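Local coordinates for ornithine carbamoyltransferase, mitochondrial (Coccidioides immitis, PDB 3SDS), which catalyses the transfer of the carbamoyl group from carbamoyl phosphate to L-ornithine, giving L-citrulline and phosphate in arginine biosynthesis, at residues 62-66 against 67-71; 49-53 against 54-58; 313-317 against 318-322. All blocks are in the same frame, centred on the assembly; numbering follows the deposited sequence.

Contact 1: 62-66 against 67-71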
loop_
_atom_site.group_PDB
_atom_site.type_symbol
_atom_site.label_atom_id
_atom_site.label_comp_id
_atom_site.label_asym_id
_atom_site.label_seq_id
_atom_site.Cartn_x
_atom_site.Cartn_y
_atom_site.Cartn_z
ATOM N N GLY A 62 -9.329 7.904 -16.936
ATOM C CA GLY A 62 -8.973 6.527 -17.212
ATOM C C GLY A 62 -7.735 6.352 -18.092
ATOM O O GLY A 62 -7.524 5.291 -18.654
ATOM N N ALA A 63 -6.902 7.374 -18.222
ATOM C CA ALA A 63 -5.705 7.264 -19.047
ATOM C C ALA A 63 -4.754 6.140 -18.599
ATOM O O ALA A 63 -4.037 5.570 -19.423
ATOM C CB ALA A 63 -4.967 8.581 -19.087
ATOM N N LEU A 64 -4.745 5.823 -17.303
ATOM C CA LEU A 64 -3.854 4.787 -16.763
ATOM C C LEU A 64 -4.586 3.581 -16.167
ATOM O O LEU A 64 -4.003 2.846 -15.356
ATOM C CB LEU A 64 -2.922 5.366 -15.689
ATOM C CG LEU A 64 -1.701 6.203 -16.073
ATOM C CD1 LEU A 64 -0.865 6.386 -14.856
ATOM C CD2 LEU A 64 -0.896 5.545 -17.178
ATOM N N SER A 65 -5.839 3.356 -16.551
ATOM C CA SER A 65 -6.596 2.303 -15.887
ATOM C C SER A 65 -6.153 0.893 -16.323
ATOM O O SER A 65 -5.802 0.662 -17.473
ATOM C CB SER A 65 -8.088 2.503 -16.106
ATOM O OG SER A 65 -8.385 2.272 -17.471
ATOM N N GLY A 66 -6.186 -0.050 -15.391
ATOM C CA GLY A 66 -5.592 -1.360 -15.604
ATOM C C GLY A 66 -4.086 -1.373 -15.344
ATOM O O GLY A 66 -3.484 -2.456 -15.296
ATOM N N LYS A 67 -3.474 -0.195 -15.147
ATOM C CA LYS A 67 -2.020 -0.085 -15.111
ATOM C C LYS A 67 -1.388 0.226 -13.762
ATOM O O LYS A 67 -1.953 0.968 -12.945
ATOM C CB LYS A 67 -1.536 0.903 -16.156
ATOM C CG LYS A 67 -2.094 0.581 -17.510
ATOM C CD LYS A 67 -1.336 1.191 -18.661
ATOM C CE LYS A 67 -1.907 0.613 -19.944
ATOM N NZ LYS A 67 -1.681 1.537 -21.054
ATOM N N THR A 68 -0.208 -0.358 -13.534
ATOM C CA THR A 68 0.543 -0.174 -12.287
ATOM C C THR A 68 1.767 0.712 -12.490
ATOM O O THR A 68 2.497 0.562 -13.492
ATOM C CB THR A 68 1.024 -1.523 -11.753
ATOM O OG1 THR A 68 -0.097 -2.405 -11.651
ATOM C CG2 THR A 68 1.688 -1.371 -10.393
ATOM N N VAL A 69 1.989 1.627 -11.549
ATOM C CA VAL A 69 3.240 2.386 -11.502
ATOM C C VAL A 69 4.029 1.954 -10.259
ATOM O O VAL A 69 3.509 2.011 -9.137
ATOM C CB VAL A 69 2.963 3.902 -11.470
ATOM C CG1 VAL A 69 4.257 4.708 -11.247
ATOM C CG2 VAL A 69 2.265 4.339 -12.732
ATOM N N ALA A 70 5.272 1.514 -10.436
ATOM C CA ALA A 70 6.088 1.123 -9.270
ATOM C C ALA A 70 6.883 2.294 -8.686
ATOM O O ALA A 70 7.578 3.014 -9.412
ATOM C CB ALA A 70 7.020 -0.028 -9.620
ATOM N N MET A 71 6.767 2.493 -7.376
ATOM C CA MET A 71 7.576 3.495 -6.662
ATOM C C MET A 71 8.687 2.800 -5.876
ATOM O O MET A 71 8.413 2.045 -4.926
ATOM C CB MET A 71 6.714 4.319 -5.698
ATOM C CG MET A 71 5.466 4.950 -6.304
ATOM S SD MET A 71 4.456 5.856 -5.090
ATOM C CE MET A 71 3.728 4.554 -4.111
HETATM O O HOH W 1 -1.004 -4.203 -13.795
#
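The carbonyl plane of L64 receives the backbone N-H of K67 from a direction tilted 34° out of it, with K67 N 3.1 Å from L64 O, and K67 CB rests against the same oxygen. That bond closes a type II beta turn from L64 to K67, which overlaps a type I turn from G62 to S65. G66 occupies the third position of the second turn, where phi is positive (82°) and a side chain would press on the carbonyl O of S65, so glycine fits. In K67, chi1 of -52° sets CG beside the backbone N, 3.5 Å from G66 C; the extended chain then carries its ammonium group away from the turn. Leucine suits the inner side: L64 CD1 meets V69 CG2 at 4.3 Å, and L64 also packs on M91 and on V346 and V347 of helix 327-347. T68 packs on G86 of the second subunit. Beyond the turn, V69 pairs through its backbone with H94 and M96, as the chain joins the parallel sheet of the carbamoyl phosphate domain. The L64 carbonyl is thus answered by the N-H of K67, a water holds T68 OG1 at 2.9 Å and only weakly touches G66 O, and the loose contact of L64 with V69 joins the turn to the start of the strand.

Contact 2: 49-53 against 54-58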
loop_
_atom_site.group_PDB
_atom_site.type_symbol
_atom_site.label_atom_id
_atom_site.label_comp_id
_atom_site.label_asym_id
_atom_site.label_seq_id
_atom_site.Cartn_x
_atom_site.Cartn_y
_atom_site.Cartn_z
ATOM N N LYS A 49 -6.304 24.136 -12.450
ATOM C CA LYS A 49 -7.475 25.014 -12.489
ATOM C C LYS A 49 -8.785 24.227 -12.730
ATOM O O LYS A 49 -9.798 24.494 -12.084
ATOM C CB LYS A 49 -7.266 26.129 -13.524
ATOM C CG LYS A 49 -7.863 27.436 -13.123
ATOM C CD LYS A 49 -8.388 28.243 -14.302
ATOM C CE LYS A 49 -9.579 29.102 -13.820
ATOM N NZ LYS A 49 -9.907 30.269 -14.688
ATOM N N THR A 50 -8.746 23.255 -13.643
ATOM C CA THR A 50 -9.923 22.431 -13.964
ATOM C C THR A 50 -10.330 21.552 -12.776
ATOM O O THR A 50 -11.497 21.570 -12.381
ATOM C CB THR A 50 -9.686 21.489 -15.205
ATOM O OG1 THR A 50 -9.211 22.232 -16.335
ATOM C CG2 THR A 50 -10.942 20.758 -15.597
ATOM N N ILE A 51 -9.373 20.783 -12.227
ATOM C CA ILE A 51 -9.649 19.818 -11.129
ATOM C C ILE A 51 -10.088 20.516 -9.802
ATOM O O ILE A 51 -11.019 20.062 -9.128
ATOM C CB ILE A 51 -8.458 18.816 -10.943
ATOM C CG1 ILE A 51 -8.360 17.892 -12.156
ATOM C CG2 ILE A 51 -8.587 17.967 -9.661
ATOM C CD1 ILE A 51 -6.985 17.270 -12.405
ATOM N N LYS A 52 -9.458 21.646 -9.470
ATOM C CA LYS A 52 -9.841 22.389 -8.253
ATOM C C LYS A 52 -11.186 23.049 -8.328
ATOM O O LYS A 52 -11.650 23.521 -7.311
ATOM C CB LYS A 52 -8.794 23.409 -7.799
ATOM C CG LYS A 52 -7.567 22.728 -7.278
ATOM C CD LYS A 52 -6.507 23.682 -6.812
ATOM C CE LYS A 52 -6.742 24.093 -5.380
ATOM N NZ LYS A 52 -5.555 24.819 -4.923
ATOM N N SER A 53 -11.799 23.086 -9.513
ATOM C CA SER A 53 -13.185 23.571 -9.658
ATOM C C SER A 53 -14.162 22.479 -10.109
ATOM O O SER A 53 -15.116 22.747 -10.834
ATOM C CB SER A 53 -13.278 24.804 -10.557
ATOM O OG SER A 53 -12.937 24.509 -11.886
ATOM N N ASP A 54 -13.873 21.253 -9.678
ATOM C CA ASP A 54 -14.814 20.132 -9.709
ATOM C C ASP A 54 -15.044 19.522 -11.109
ATOM O O ASP A 54 -16.150 19.057 -11.415
ATOM C CB ASP A 54 -16.142 20.508 -8.982
ATOM C CG ASP A 54 -16.954 19.264 -8.500
ATOM O OD1 ASP A 54 -16.348 18.190 -8.218
ATOM O OD2 ASP A 54 -18.213 19.362 -8.404
ATOM N N SER A 55 -13.993 19.503 -11.936
ATOM C CA SER A 55 -14.052 18.896 -13.275
ATOM C C SER A 55 -12.845 17.997 -13.604
ATOM O O SER A 55 -11.791 18.110 -12.958
ATOM C CB SER A 55 -14.201 19.986 -14.340
ATOM O OG SER A 55 -15.405 20.717 -14.177
ATOM N N MET A 56 -13.013 17.106 -14.589
ATOM C CA MET A 56 -11.927 16.257 -15.111
ATOM C C MET A 56 -11.570 16.588 -16.560
ATOM O O MET A 56 -12.451 16.620 -17.416
ATOM C CB MET A 56 -12.281 14.756 -15.046
ATOM C CG MET A 56 -11.833 14.018 -13.784
ATOM S SD MET A 56 -10.037 13.967 -13.487
ATOM C CE MET A 56 -9.496 12.868 -14.792
ATOM N N PRO A 57 -10.271 16.812 -16.843
ATOM C CA PRO A 57 -9.793 16.923 -18.235
ATOM C C PRO A 57 -9.993 15.626 -19.035
ATOM O O PRO A 57 -9.582 14.575 -18.570
ATOM C CB PRO A 57 -8.284 17.192 -18.072
ATOM C CG PRO A 57 -8.104 17.665 -16.663
ATOM C CD PRO A 57 -9.189 17.023 -15.861
ATOM N N GLU A 58 -10.590 15.690 -20.226
ATOM C CA GLU A 58 -10.732 14.493 -21.096
ATOM C C GLU A 58 -9.431 13.658 -21.292
ATOM O O GLU A 58 -9.448 12.429 -21.182
ATOM C CB GLU A 58 -11.311 14.874 -22.467
ATOM C CG GLU A 58 -12.730 15.442 -22.459
ATOM C CD GLU A 58 -13.802 14.393 -22.229
ATOM O OE1 GLU A 58 -13.534 13.175 -22.374
ATOM O OE2 GLU A 58 -14.941 14.789 -21.905
#
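T50 lays its methyl group over the side chain of S55, CG2 to CB 3.6 Å, near the C-terminal end of helix 34-51. Its chi1 of -53° places OG1 beside the backbone N and leaves CG2 anti to it, facing the departing chain, while OG1 bonds back to the carbonyl of S46. The ending is a Schellman motif: S55 N reaches T50 O at 3.3 Å, and D54 N reaches I51 O at 3.1 Å. D54 is its C-prime residue, with a positive phi of 75°, a conformation that aspartate tolerates better than beta-branched residues do. T50 O is gripped twice, since S53 N and S55 N approach it from opposite faces of its carbonyl plane. By contrast, D54 N stands above the plane of the I51 carbonyl and not on a lone pair. S53 turns its hydroxyl back along the helix, where OG donates to K49 O at 3.1 Å in the carbonyl plane; serine's short hydroxyl can fold back in this way onto a carbonyl of the preceding turn. The CA-H of I51 points at the carbonyl of S55, just past the turn, CA to O 3.3 Å. The side chains of I51 and P57 cross at about a right angle, CG1 to CD 3.9 Å, and I51 also touches W336 of helix 327-347. Next to I51, K52 forms a salt bridge with E332 of that helix. The carbonyls of K49, T50 and I51 are therefore answered by N-H and hydroxyl donors, and isoleucine and proline give the emerging chain an apolar footing.

Contact 3: 313-317 against 318-322; sequences EEVSD and EVFYS
With chi1 of 84°, S316 holds OG between its backbone N and its carbonyl carbon, just where it can accept the N-H of V319 (N to OG 3.2 Å). S316 is thereby the N-cap of the short helix 317-320, and serine suits the place because its short hydroxyl can stand in for a missing carbonyl. Its own carbonyl begins the helical bonding, S316 O accepting from F320 N at 3.0 Å nearly along the C=O axis, and D317 O follows with Y321 N at 3.1 Å. The acidic D317 and E318 come first in the helix, where negative charge is probably favoured by the helix dipole.

V315 forks toward the helix from the preceding chain. One branch, CG2, meets V319 CG1 at 3.8 Å, and the other, CG1, lies 4.1 Å from F320 CD1. All three of these side chains pack on F304 of strand 303-306, so branched and aromatic groups suit this buried side. D317 and Y321 lie side by side and point the same way, the carboxylate and ring planes 67° apart; D317 OD1 is bound by R310 in a salt bridge, and R310 also makes a cation-pi contact with F320. The two rings meet unequally: Y321 CE2 comes to the edge of F320 in its plane, while F320 CD2 sits over one face of Y321 toward its rim. F320 touches L308, by similarity a carbamoyl phosphate-binding residue, and the Y321 hydroxyl bonds to D113 of the third subunit. At the far end, V319 O receives both donors of S322 from the same face, OG at 2.8 Å and N at 3.2 Å.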
loop_
_atom_site.group_PDB
_atom_site.type_symbol
_atom_site.label_atom_id
_atom_site.label_comp_id
_atom_site.label_asym_id
_atom_site.label_seq_id
_atom_site.Cartn_x
_atom_site.Cartn_y
_atom_site.Cartn_z
ATOM N N GLU A 313 16.945 26.460 11.444
ATOM C CA GLU A 313 18.270 27.007 11.244
ATOM C C GLU A 313 18.354 27.852 9.974
ATOM O O GLU A 313 18.974 28.912 9.999
ATOM C CB GLU A 313 19.325 25.899 11.271
ATOM C CG GLU A 313 19.548 25.262 12.674
ATOM C CD GLU A 313 18.664 24.019 12.984
ATOM O OE1 GLU A 313 17.652 23.759 12.276
ATOM O OE2 GLU A 313 18.994 23.301 13.959
ATOM N N GLU A 314 17.705 27.404 8.885
ATOM C CA GLU A 314 17.816 28.069 7.563
ATOM C C GLU A 314 17.037 29.367 7.422
ATOM O O GLU A 314 17.437 30.249 6.657
ATOM C CB GLU A 314 17.398 27.168 6.401
ATOM C CG GLU A 314 17.724 25.723 6.538
ATOM C CD GLU A 314 16.573 24.928 7.103
ATOM O OE1 GLU A 314 16.824 24.141 8.041
ATOM O OE2 GLU A 314 15.427 25.085 6.612
ATOM N N VAL A 315 15.921 29.479 8.134
ATOM C CA VAL A 315 15.047 30.623 7.945
ATOM C C VAL A 315 14.289 30.951 9.216
ATOM O O VAL A 315 14.004 30.063 10.008
ATOM C CB VAL A 315 14.086 30.391 6.743
ATOM C CG1 VAL A 315 13.134 29.207 6.990
ATOM C CG2 VAL A 315 13.335 31.667 6.402
ATOM N N SER A 316 13.972 32.233 9.399
ATOM C CA SER A 316 13.268 32.717 10.599
ATOM C C SER A 316 11.762 32.472 10.526
ATOM O O SER A 316 11.183 32.441 9.436
ATOM C CB SER A 316 13.561 34.205 10.855
ATOM O OG SER A 316 12.712 35.055 10.102
ATOM N N ASP A 317 11.142 32.295 11.693
ATOM C CA ASP A 317 9.691 32.099 11.808
ATOM C C ASP A 317 8.912 33.257 11.198
ATOM O O ASP A 317 7.917 33.054 10.498
ATOM C CB ASP A 317 9.285 31.913 13.272
ATOM C CG ASP A 317 9.085 30.457 13.647
ATOM O OD1 ASP A 317 9.458 29.555 12.864
ATOM O OD2 ASP A 317 8.538 30.208 14.733
ATOM N N GLU A 318 9.391 34.468 11.473
ATOM C CA GLU A 318 8.812 35.692 10.943
ATOM C C GLU A 318 8.715 35.645 9.412
ATOM O O GLU A 318 7.665 35.980 8.855
ATOM C CB GLU A 318 9.634 36.889 11.404
ATOM C CG GLU A 318 9.181 38.217 10.839
ATOM C CD GLU A 318 10.357 39.123 10.525
ATOM O OE1 GLU A 318 11.387 38.611 9.998
ATOM O OE2 GLU A 318 10.249 40.342 10.807
ATOM N N VAL A 319 9.793 35.205 8.749
ATOM C CA VAL A 319 9.815 35.100 7.277
ATOM C C VAL A 319 8.925 33.970 6.785
ATOM O O VAL A 319 8.102 34.176 5.893
ATOM C CB VAL A 319 11.246 34.918 6.706
ATOM C CG1 VAL A 319 11.202 34.604 5.213
ATOM C CG2 VAL A 319 12.079 36.166 6.945
ATOM N N PHE A 320 9.087 32.790 7.385
ATOM C CA PHE A 320 8.415 31.554 6.946
ATOM C C PHE A 320 6.907 31.723 6.873
ATOM O O PHE A 320 6.277 31.239 5.931
ATOM C CB PHE A 320 8.779 30.384 7.882
ATOM C CG PHE A 320 8.435 29.009 7.338
ATOM C CD1 PHE A 320 9.142 28.463 6.256
ATOM C CD2 PHE A 320 7.431 28.242 7.939
ATOM C CE1 PHE A 320 8.838 27.179 5.763
ATOM C CE2 PHE A 320 7.118 26.956 7.456
ATOM C CZ PHE A 320 7.817 26.422 6.361
ATOM N N TYR A 321 6.344 32.429 7.856
ATOM C CA TYR A 321 4.895 32.553 7.987
ATOM C C TYR A 321 4.318 33.882 7.507
ATOM O O TYR A 321 3.111 34.094 7.617
ATOM C CB TYR A 321 4.444 32.275 9.428
ATOM C CG TYR A 321 4.644 30.843 9.872
ATOM C CD1 TYR A 321 3.978 29.802 9.239
ATOM C CD2 TYR A 321 5.503 30.532 10.933
ATOM C CE1 TYR A 321 4.154 28.496 9.645
ATOM C CE2 TYR A 321 5.693 29.216 11.341
ATOM C CZ TYR A 321 5.010 28.207 10.694
ATOM O OH TYR A 321 5.170 26.902 11.084
ATOM N N SER A 322 5.156 34.765 6.970
ATOM C CA SER A 322 4.652 36.020 6.399
ATOM C C SER A 322 3.856 35.802 5.099
ATOM O O SER A 322 3.829 34.692 4.530
ATOM C CB SER A 322 5.789 37.030 6.178
ATOM O OG SER A 322 6.773 36.551 5.278
#

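Overall arrangement
Along the chain the order is contact 2, contact 1, contact 3. The first two bracket one connection in the carbamoyl phosphate-binding domain: contact 2 ends helix 34-51 and contact 1 turns the chain into strand 68-73, with their centres 20 Å apart. Contact 3 belongs to the ornithine-binding domain, following strand 303-306 of the second parallel sheet. Its centre is 39 Å from that of contact 1, across the chain's centre, and 34 Å from that of contact 2. Helix 327-347, which comes after contact 3, returns to pack on both 49-53 and 62-66, tying the chain's end to the first domain. The contacts thus sample both domains, which in this family meet at the active site.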